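Local atomic coordinates of Exo-beta-1,3-glucanase (Streptomyces sp. SirexAA-E, PDB entry 4PEY), a protein that hydrolyses laminarin and laminarioligosaccharides as a secreted family 55 exo-beta-1,3-glucanase, cutting from the non-reducing end to release glucose and laminaribiose. Residues A[150-161]-A[170-181]. The protein carries 1 engineered substitution. Residues are numbered along the deposited sequence; the frame is centred on the assembly and turned at random.
With BGC (beta-D-glucopyranose), chain B; BGC (beta-D-glucopyranose), chain C.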
loop_
_atom_site.group_PDB
_atom_site.type_symbol
_atom_site.label_atom_id
_atom_site.label_comp_id
_atom_site.label_asym_id
_atom_site.label_seq_id
_atom_site.Cartn_x
_atom_site.Cartn_y
_atom_site.Cartn_z
ATOM N N TYR A 150 -23.461 -2.450 -2.695
ATOM C CA TYR A 150 -22.572 -3.325 -3.472
ATOM C C TYR A 150 -22.065 -2.689 -4.765
ATOM O O TYR A 150 -21.893 -3.371 -5.778
ATOM C CB TYR A 150 -23.264 -4.655 -3.787
ATOM C CG TYR A 150 -23.790 -5.374 -2.560
ATOM C CD1 TYR A 150 -25.154 -5.576 -2.380
ATOM C CD2 TYR A 150 -22.924 -5.830 -1.574
ATOM C CE1 TYR A 150 -25.634 -6.229 -1.259
ATOM C CE2 TYR A 150 -23.396 -6.479 -0.449
ATOM C CZ TYR A 150 -24.750 -6.676 -0.295
ATOM O OH TYR A 150 -25.224 -7.326 0.825
ATOM N N GLY A 151 -21.803 -1.387 -4.712
ATOM C CA GLY A 151 -21.229 -0.667 -5.837
ATOM C C GLY A 151 -19.751 -0.977 -6.052
ATOM O O GLY A 151 -19.180 -1.849 -5.397
ATOM N N TRP A 152 -19.127 -0.248 -6.968
ATOM C CA TRP A 152 -17.761 -0.538 -7.385
ATOM C C TRP A 152 -16.738 -0.373 -6.259
ATOM O O TRP A 152 -16.817 0.563 -5.459
ATOM C CB TRP A 152 -17.361 0.367 -8.545
ATOM C CG TRP A 152 -18.154 0.195 -9.806
ATOM C CD1 TRP A 152 -19.156 -0.710 -10.053
ATOM C CD2 TRP A 152 -18.001 0.960 -11.000
ATOM N NE1 TRP A 152 -19.632 -0.545 -11.336
ATOM C CE2 TRP A 152 -18.936 0.471 -11.938
ATOM C CE3 TRP A 152 -17.160 2.014 -11.371
ATOM C CZ2 TRP A 152 -19.054 1.004 -13.218
ATOM C CZ3 TRP A 152 -17.276 2.541 -12.643
ATOM C CH2 TRP A 152 -18.216 2.036 -13.551
ATOM N N ALA A 153 -15.760 -1.269 -6.216
ATOM C CA ALA A 153 -14.722 -1.200 -5.192
ATOM C C ALA A 153 -13.449 -1.872 -5.682
ATOM O O ALA A 153 -13.513 -2.915 -6.341
ATOM C CB ALA A 153 -15.210 -1.841 -3.889
ATOM N N SER A 154 -12.299 -1.285 -5.341
ATOM C CA SER A 154 -11.008 -1.758 -5.843
ATOM C C SER A 154 -9.894 -1.727 -4.781
ATOM O O SER A 154 -8.893 -1.017 -4.931
ATOM C CB SER A 154 -10.607 -0.925 -7.069
ATOM O OG SER A 154 -9.354 -1.320 -7.610
ATOM N N GLY A 155 -10.072 -2.504 -3.711
ATOM C CA GLY A 155 -9.062 -2.638 -2.667
ATOM C C GLY A 155 -8.040 -3.703 -3.041
ATOM O O GLY A 155 -7.900 -4.032 -4.219
ATOM N N GLY A 156 -7.309 -4.252 -2.073
ATOM C CA GLY A 156 -7.360 -3.876 -0.677
ATOM C C GLY A 156 -6.301 -4.705 0.031
ATOM O O GLY A 156 -5.701 -5.610 -0.569
ATOM N N TYR A 157 -6.074 -4.417 1.304
ATOM C CA TYR A 157 -4.940 -5.002 2.015
ATOM C C TYR A 157 -5.267 -5.277 3.478
ATOM O O TYR A 157 -5.596 -4.360 4.222
ATOM C CB TYR A 157 -3.726 -4.063 1.903
ATOM C CG TYR A 157 -2.481 -4.544 2.619
ATOM C CD1 TYR A 157 -1.520 -5.306 1.955
ATOM C CD2 TYR A 157 -2.268 -4.239 3.962
ATOM C CE1 TYR A 157 -0.375 -5.757 2.617
ATOM C CE2 TYR A 157 -1.132 -4.679 4.632
ATOM C CZ TYR A 157 -0.191 -5.440 3.958
ATOM O OH TYR A 157 0.938 -5.865 4.624
ATOM N N ILE A 158 -5.192 -6.547 3.877
ATOM C CA ILE A 158 -5.303 -6.936 5.286
ATOM C C ILE A 158 -4.043 -7.699 5.686
ATOM O O ILE A 158 -3.620 -8.615 4.970
ATOM C CB ILE A 158 -6.548 -7.828 5.554
ATOM C CG1 ILE A 158 -7.845 -7.035 5.352
ATOM C CG2 ILE A 158 -6.497 -8.426 6.975
ATOM C CD1 ILE A 158 -9.084 -7.916 5.181
ATOM N N ALA A 159 -3.435 -7.321 6.807
ATOM C CA ALA A 159 -2.283 -8.059 7.326
ATOM C C ALA A 159 -2.359 -8.228 8.829
ATOM O O ALA A 159 -2.868 -7.361 9.538
ATOM C CB ALA A 159 -0.977 -7.372 6.957
ATOM N N ASP A 160 -1.836 -9.356 9.298
ATOM C CA ASP A 160 -1.652 -9.611 10.725
ATOM C C ASP A 160 -2.940 -9.408 11.514
ATOM O O ASP A 160 -2.917 -8.903 12.633
ATOM C CB ASP A 160 -0.527 -8.726 11.294
ATOM C CG ASP A 160 0.100 -9.326 12.541
ATOM O OD1 ASP A 160 -0.073 -10.541 12.732
ATOM O OD2 ASP A 160 0.765 -8.609 13.328
ATOM N N SER A 161 -4.062 -9.834 10.935
ATOM C CA SER A 161 -5.361 -9.602 11.550
ATOM C C SER A 161 -6.123 -10.890 11.809
ATOM O O SER A 161 -5.875 -11.918 11.174
ATOM C CB SER A 161 -6.212 -8.682 10.667
ATOM O OG SER A 161 -5.640 -7.388 10.593
ATOM N N TYR A 170 -17.829 -9.258 -1.563
ATOM C CA TYR A 170 -18.931 -8.936 -2.474
ATOM C C TYR A 170 -18.422 -8.347 -3.787
ATOM O O TYR A 170 -17.850 -9.071 -4.591
ATOM C CB TYR A 170 -19.933 -8.003 -1.793
ATOM C CG TYR A 170 -20.571 -8.643 -0.571
ATOM C CD1 TYR A 170 -21.587 -9.586 -0.703
ATOM C CD2 TYR A 170 -20.151 -8.315 0.710
ATOM C CE1 TYR A 170 -22.166 -10.183 0.410
ATOM C CE2 TYR A 170 -20.718 -8.906 1.825
ATOM C CZ TYR A 170 -21.726 -9.840 1.673
ATOM O OH TYR A 170 -22.293 -10.422 2.789
ATOM N N SER A 171 -18.609 -7.045 -4.004
ATOM C CA SER A 171 -18.221 -6.421 -5.272
ATOM C C SER A 171 -16.733 -6.067 -5.441
ATOM O O SER A 171 -16.310 -5.691 -6.539
ATOM C CB SER A 171 -19.050 -5.154 -5.481
ATOM O OG SER A 171 -18.994 -4.330 -4.329
ATOM N N GLN A 172 -15.942 -6.172 -4.375
ATOM C CA GLN A 172 -14.504 -5.926 -4.478
ATOM C C GLN A 172 -13.866 -6.704 -5.617
ATOM O O GLN A 172 -14.002 -7.918 -5.681
ATOM C CB GLN A 172 -13.803 -6.297 -3.170
ATOM C CG GLN A 172 -13.998 -5.293 -2.040
ATOM C CD GLN A 172 -13.183 -4.026 -2.245
ATOM O OE1 GLN A 172 -12.413 -3.914 -3.201
ATOM N NE2 GLN A 172 -13.356 -3.065 -1.353
ATOM N N GLN A 173 -13.152 -6.009 -6.501
ATOM C CA GLN A 173 -12.514 -6.645 -7.654
ATOM C C GLN A 173 -11.446 -7.654 -7.249
ATOM O O GLN A 173 -11.330 -8.745 -7.823
ATOM C CB GLN A 173 -11.864 -5.593 -8.547
ATOM C CG GLN A 173 -12.811 -4.632 -9.212
ATOM C CD GLN A 173 -12.087 -3.409 -9.754
ATOM O OE1 GLN A 173 -10.842 -3.371 -9.841
ATOM N NE2 GLN A 173 -12.856 -2.390 -10.097
ATOM N N GLN A 174 -10.638 -7.255 -6.276
ATOM C CA GLN A 174 -9.453 -8.005 -5.915
ATOM C C GLN A 174 -9.110 -7.698 -4.466
ATOM O O GLN A 174 -9.647 -6.746 -3.889
ATOM C CB GLN A 174 -8.285 -7.671 -6.860
ATOM C CG GLN A 174 -7.698 -6.252 -6.725
ATOM C CD GLN A 174 -8.447 -5.187 -7.519
ATOM O OE1 GLN A 174 -8.725 -5.348 -8.716
ATOM N NE2 GLN A 174 -8.752 -4.076 -6.858
ATOM N N TRP A 175 -8.231 -8.498 -3.873
ATOM C CA TRP A 175 -7.839 -8.286 -2.485
ATOM C C TRP A 175 -6.593 -9.080 -2.171
ATOM O O TRP A 175 -6.402 -10.158 -2.735
ATOM C CB TRP A 175 -8.969 -8.696 -1.523
ATOM C CG TRP A 175 -8.851 -8.014 -0.198
ATOM C CD1 TRP A 175 -8.125 -8.429 0.889
ATOM C CD2 TRP A 175 -9.427 -6.755 0.158
ATOM N NE1 TRP A 175 -8.237 -7.510 1.907
ATOM C CE2 TRP A 175 -9.029 -6.473 1.484
ATOM C CE3 TRP A 175 -10.263 -5.846 -0.509
ATOM C CZ2 TRP A 175 -9.436 -5.314 2.159
ATOM C CZ3 TRP A 175 -10.664 -4.694 0.160
ATOM C CH2 TRP A 175 -10.246 -4.437 1.482
ATOM N N TYR A 176 -5.761 -8.550 -1.269
ATOM C CA TYR A 176 -4.629 -9.291 -0.711
ATOM C C TYR A 176 -4.733 -9.379 0.806
ATOM O O TYR A 176 -4.923 -8.370 1.484
ATOM C CB TYR A 176 -3.287 -8.649 -1.094
ATOM C CG TYR A 176 -2.082 -9.379 -0.518
ATOM C CD1 TYR A 176 -1.916 -10.753 -0.707
ATOM C CD2 TYR A 176 -1.114 -8.700 0.219
ATOM C CE1 TYR A 176 -0.812 -11.420 -0.185
ATOM C CE2 TYR A 176 -0.004 -9.361 0.742
ATOM C CZ TYR A 176 0.142 -10.715 0.534
ATOM O OH TYR A 176 1.245 -11.354 1.057
ATOM N N THR A 177 -4.599 -10.593 1.328
ATOM C CA THR A 177 -4.595 -10.833 2.765
ATOM C C THR A 177 -3.341 -11.623 3.097
ATOM O O THR A 177 -3.071 -12.639 2.438
ATOM C CB THR A 177 -5.846 -11.638 3.218
ATOM O OG1 THR A 177 -7.037 -11.019 2.717
ATOM C CG2 THR A 177 -5.919 -11.760 4.747
ATOM N N ARG A 178 -2.563 -11.187 4.088
ATOM C CA ARG A 178 -1.444 -12.028 4.527
ATOM C C ARG A 178 -1.353 -12.193 6.033
ATOM O O ARG A 178 -1.754 -11.317 6.807
ATOM C CB ARG A 178 -0.097 -11.522 3.995
ATOM C CG ARG A 178 0.448 -10.288 4.638
ATOM C CD ARG A 178 1.994 -10.151 4.473
ATOM N NE ARG A 178 2.416 -8.935 5.161
ATOM C CZ ARG A 178 2.548 -8.828 6.484
ATOM N NH1 ARG A 178 2.361 -9.884 7.271
ATOM N NH2 ARG A 178 2.868 -7.659 7.021
ATOM N N ASP A 179 -0.859 -13.367 6.420
ATOM C CA ASP A 179 -0.437 -13.660 7.787
ATOM C C ASP A 179 -1.526 -13.283 8.781
ATOM O O ASP A 179 -1.340 -12.444 9.660
ATOM C CB ASP A 179 0.888 -12.949 8.065
ATOM C CG ASP A 179 1.963 -13.359 7.074
ATOM O OD1 ASP A 179 1.819 -14.452 6.484
ATOM O OD2 ASP A 179 2.931 -12.603 6.866
ATOM N N SER A 180 -2.672 -13.926 8.595
ATOM C CA SER A 180 -3.906 -13.572 9.281
ATOM C C SER A 180 -4.709 -14.828 9.586
ATOM O O SER A 180 -4.308 -15.939 9.234
ATOM C CB SER A 180 -4.748 -12.614 8.418
ATOM O OG SER A 180 -4.152 -11.327 8.291
ATOM N N SER A 181 -5.848 -14.633 10.235
ATOM C CA SER A 181 -6.801 -15.696 10.506
ATOM C C SER A 181 -8.194 -15.195 10.149
ATOM O O SER A 181 -8.575 -14.102 10.559
ATOM C CB SER A 181 -6.735 -16.108 11.981
ATOM O OG SER A 181 -7.798 -16.975 12.330
HETATM C C2 BGC B . -15.641 -2.674 -11.790
HETATM C C3 BGC B . -15.493 -1.409 -12.629
HETATM C C4 BGC B . -15.861 -1.688 -14.079
HETATM C C5 BGC B . -17.250 -2.313 -14.116
HETATM C C6 BGC B . -17.678 -2.623 -15.544
HETATM C C1 BGC B . -17.016 -3.303 -11.997
HETATM O O1 BGC B . -17.056 -4.548 -11.330
HETATM O O2 BGC B . -15.446 -2.370 -10.426
HETATM O O3 BGC B . -14.080 -0.981 -12.527
HETATM O O4 BGC B . -15.846 -0.481 -14.819
HETATM O O5 BGC B . -17.220 -3.512 -13.379
HETATM O O6 BGC B . -19.017 -3.083 -15.524
HETATM C C2 BGC C . -12.388 0.516 -11.806
HETATM C C3 BGC C . -11.875 1.949 -11.853
HETATM C C4 BGC C . -12.049 2.511 -13.256
HETATM C C5 BGC C . -13.499 2.359 -13.684
HETATM C C6 BGC C . -13.696 2.914 -15.089
HETATM C C1 BGC C . -13.789 0.395 -12.392
HETATM O O2 BGC C . -12.433 0.101 -10.457
HETATM O O3 BGC C . -10.480 1.853 -11.494
HETATM O O4 BGC C . -11.642 3.866 -13.264
HETATM O O5 BGC C . -13.838 0.983 -13.679
HETATM O O6 BGC C . -15.061 2.820 -15.440
HETATM O O HOH W 1 -24.216 -7.602 3.413
HETATM O O HOH W 2 -16.494 -3.481 -8.146
HETATM O O HOH W 3 -9.187 -1.055 -10.532
#
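Tyr150 sets CE2 over one face of the Tyr170 ring, 3.6 Å from CG, with the two ring planes 45° apart. Next to it the Ser171 hydroxyl donates to the carbonyl of Gly151, OG to O 2.7 Å. The indole face of Trp152 lies under one glucose of the bound laminarioligosaccharide, whose O2 accepts from Gln173 NE2 at 2.6 Å; the same amide nitrogen also donates to O2 of the next glucose, so Trp152 and Gln173, both substrate-binding residues, hold the sugar from the two segments. Past Ala153, whose CB packs on the Gln172 amide, Ser154 OG and Gly155 O share the NE2 of Gln174. The bond from Gln174 NE2 to Gly155 O, 2.8 Å, is nearly straight and lies in the plane of both groups. Gln174 OE1 turns instead to Tyr497. Gly155 also gives its N-H to Gln172 OE1, and a cis peptide leads on to Gly156, whose CA sits 3.4 Å above the centroid of the six-membered ring of Trp175 in a CH-pi contact. The Trp175 indole reaches the glycines because its CG stands roughly opposite the backbone N (chi1 -157°). Ile158 CG1 lies in plane at the indole edge, 3.5 Å from Trp175 NE1, a buried nitrogen without a hydrogen-bond partner. A leucine in place of Trp175 would probably leave the Gly156 backbone without its flat cover and open a gap beside Ile158. From Tyr157 to Ala159 the chains pair in parallel, and Ala159 CB rests over the Arg178 guanidinium, which bridges to Asp179, Glu221 and Asp397. Beyond, Ser161 N donates to Ser180 OG and Ser181 N to Ser161 O. Strand 157-159 lies between 134-135 and 174-178, with 191-198 next, as parallel strands from successive coils of the N-terminal beta-helix.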